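Local coordinates for natterin-like protein (Lethenteron camtschaticum, PDB 5ZU4) that probably forms membrane pores as a member of the aerolysin-type family and probably recognises carbohydrates through a jacalin-like lectin domain, at residues 149-154 with 277-282. Residues are numbered along the deposited sequence; the frame is centred on the assembly and turned at random.
Sequences SVIQDM and YTALLR
Asp153, with phi and psi both positive, kinks strand 135-155 where it pairs with 260-285, so that Met154 lies level with Ala279 and one residue is gained against the partner, as in a beta bulge. This antiparallel pair belongs to the elongated ETX/MTX2 (aerolysin-type) part of the chain, near its junction with the jacalin-like domain. Before the kink the register is regular: Val150 and Arg282 exchange two backbone hydrogen bonds, Val150 N to Arg282 O and Arg282 N to Val150 O, both 3.0 Å, and Gln152 and Leu280 exchange two more. Ile151 and Leu281 form the non-hydrogen-bonded pair between them, on the buried face with Ala279, where Leu295 of strand 290-313 also packs on Ile151. Here Ile151 CG2, anti to the backbone N, meets Ala279 CB at 3.6 Å.

On the other face, Gln152 and Leu280 run side by side, and Gln152 CG lies 4.0 Å from Leu280 CD1. The Gln152 amide plane is turned 66° from the Arg282 guanidinium, and Gln152 NE2 and Arg282 NH1, both donors, are close without bonding; Arg282 NE instead makes a salt bridge with Asp292.

Past the kink, the Met154 chain, bent at chi2 and chi3, curls its thioether back in a Met-aromatic contact with Tyr277. The sulfur sits obliquely, 52° off the ring normal, with Met154 SD 3.5 Å from Tyr277 CD1, while Met154 CE rests on Ala279 CB at 3.8 Å.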
loop_
_atom_site.group_PDB
_atom_site.type_symbol
_atom_site.label_atom_id
_atom_site.label_comp_id
_atom_site.label_asym_id
_atom_site.label_seq_id
_atom_site.Cartn_x
_atom_site.Cartn_y
_atom_site.Cartn_z
ATOM N N SER B 149 11.071 -2.095 14.941
ATOM C CA SER B 149 9.845 -2.636 15.469
ATOM C C SER B 149 9.376 -3.718 14.524
ATOM O O SER B 149 8.747 -3.394 13.518
ATOM C CB SER B 149 8.803 -1.539 15.484
ATOM O OG SER B 149 9.099 -0.615 16.473
ATOM N N VAL B 150 9.653 -4.988 14.834
ATOM C CA VAL B 150 9.373 -6.076 13.895
ATOM C C VAL B 150 8.470 -7.121 14.520
ATOM O O VAL B 150 8.711 -7.554 15.642
ATOM C CB VAL B 150 10.659 -6.700 13.303
ATOM C CG1 VAL B 150 11.490 -5.642 12.600
ATOM C CG2 VAL B 150 11.510 -7.338 14.372
ATOM N N ILE B 151 7.399 -7.479 13.805
ATOM C CA ILE B 151 6.513 -8.590 14.188
ATOM C C ILE B 151 7.151 -9.838 13.598
ATOM O O ILE B 151 7.498 -9.838 12.432
ATOM C CB ILE B 151 5.080 -8.395 13.654
ATOM C CG1 ILE B 151 4.501 -7.085 14.221
ATOM C CG2 ILE B 151 4.182 -9.582 14.030
ATOM C CD1 ILE B 151 3.073 -6.791 13.827
ATOM N N GLN B 152 7.364 -10.867 14.412
ATOM C CA GLN B 152 8.098 -12.060 13.983
ATOM C C GLN B 152 7.557 -13.294 14.689
ATOM O O GLN B 152 6.545 -13.179 15.378
ATOM C CB GLN B 152 9.594 -11.865 14.186
ATOM C CG GLN B 152 10.009 -11.685 15.633
ATOM C CD GLN B 152 11.433 -11.204 15.727
ATOM O OE1 GLN B 152 11.724 -10.050 15.409
ATOM N NE2 GLN B 152 12.329 -12.078 16.131
ATOM N N ASP B 153 8.176 -14.463 14.446
ATOM C CA ASP B 153 7.717 -15.795 14.931
ATOM C C ASP B 153 6.248 -16.005 14.597
ATOM O O ASP B 153 5.426 -16.390 15.465
ATOM C CB ASP B 153 7.960 -16.000 16.451
ATOM C CG ASP B 153 9.441 -15.833 16.859
ATOM O OD1 ASP B 153 10.349 -15.996 15.995
ATOM O OD2 ASP B 153 9.691 -15.535 18.060
ATOM N N MET B 154 5.912 -15.729 13.339
ATOM C CA MET B 154 4.513 -15.722 12.933
ATOM C C MET B 154 3.964 -17.146 12.894
ATOM O O MET B 154 4.548 -18.041 12.271
ATOM C CB MET B 154 4.378 -15.051 11.564
ATOM C CG MET B 154 2.967 -14.964 11.003
ATOM S SD MET B 154 1.802 -14.141 12.087
ATOM C CE MET B 154 2.275 -12.420 11.935
ATOM N N TYR B 277 -3.836 -15.630 14.155
ATOM C CA TYR B 277 -2.372 -15.678 14.171
ATOM C C TYR B 277 -1.822 -15.396 15.576
ATOM O O TYR B 277 -2.484 -14.735 16.387
ATOM C CB TYR B 277 -1.767 -14.687 13.124
ATOM C CG TYR B 277 -1.659 -13.231 13.590
ATOM C CD1 TYR B 277 -0.573 -12.805 14.351
ATOM C CD2 TYR B 277 -2.627 -12.292 13.265
ATOM C CE1 TYR B 277 -0.461 -11.491 14.777
ATOM C CE2 TYR B 277 -2.519 -10.988 13.703
ATOM C CZ TYR B 277 -1.431 -10.600 14.456
ATOM O OH TYR B 277 -1.298 -9.318 14.895
ATOM N N THR B 278 -0.614 -15.887 15.822
ATOM C CA THR B 278 0.176 -15.466 16.964
ATOM C C THR B 278 1.544 -15.084 16.449
ATOM O O THR B 278 2.036 -15.667 15.474
ATOM C CB THR B 278 0.361 -16.577 18.060
ATOM O OG1 THR B 278 1.130 -17.683 17.534
ATOM C CG2 THR B 278 -1.001 -17.046 18.578
ATOM N N ALA B 279 2.144 -14.105 17.113
ATOM C CA ALA B 279 3.470 -13.622 16.756
ATOM C C ALA B 279 4.053 -12.869 17.945
ATOM O O ALA B 279 3.394 -12.708 18.965
ATOM C CB ALA B 279 3.364 -12.708 15.532
ATOM N N LEU B 280 5.276 -12.383 17.812
ATOM C CA LEU B 280 5.798 -11.486 18.810
ATOM C C LEU B 280 6.288 -10.199 18.173
ATOM O O LEU B 280 6.908 -10.205 17.097
ATOM C CB LEU B 280 6.823 -12.186 19.717
ATOM C CG LEU B 280 8.323 -12.305 19.516
ATOM C CD1 LEU B 280 9.004 -10.953 19.483
ATOM C CD2 LEU B 280 8.891 -13.121 20.671
ATOM N N LEU B 281 5.958 -9.100 18.852
ATOM C CA LEU B 281 6.485 -7.794 18.536
ATOM C C LEU B 281 7.775 -7.602 19.322
ATOM O O LEU B 281 7.751 -7.617 20.532
ATOM C CB LEU B 281 5.481 -6.724 18.918
ATOM C CG LEU B 281 5.904 -5.269 18.800
ATOM C CD1 LEU B 281 6.370 -4.910 17.401
ATOM C CD2 LEU B 281 4.724 -4.424 19.219
ATOM N N ARG B 282 8.892 -7.446 18.619
ATOM C CA ARG B 282 10.148 -7.115 19.215
ATOM C C ARG B 282 10.497 -5.682 18.825
ATOM O O ARG B 282 10.664 -5.366 17.634
ATOM C CB ARG B 282 11.258 -8.094 18.785
ATOM C CG ARG B 282 12.676 -7.655 19.215
ATOM C CD ARG B 282 13.714 -8.769 19.209
ATOM N NE ARG B 282 13.282 -9.858 20.081
ATOM C CZ ARG B 282 13.528 -11.165 19.899
ATOM N NH1 ARG B 282 14.235 -11.613 18.867
ATOM N NH2 ARG B 282 13.039 -12.050 20.767
#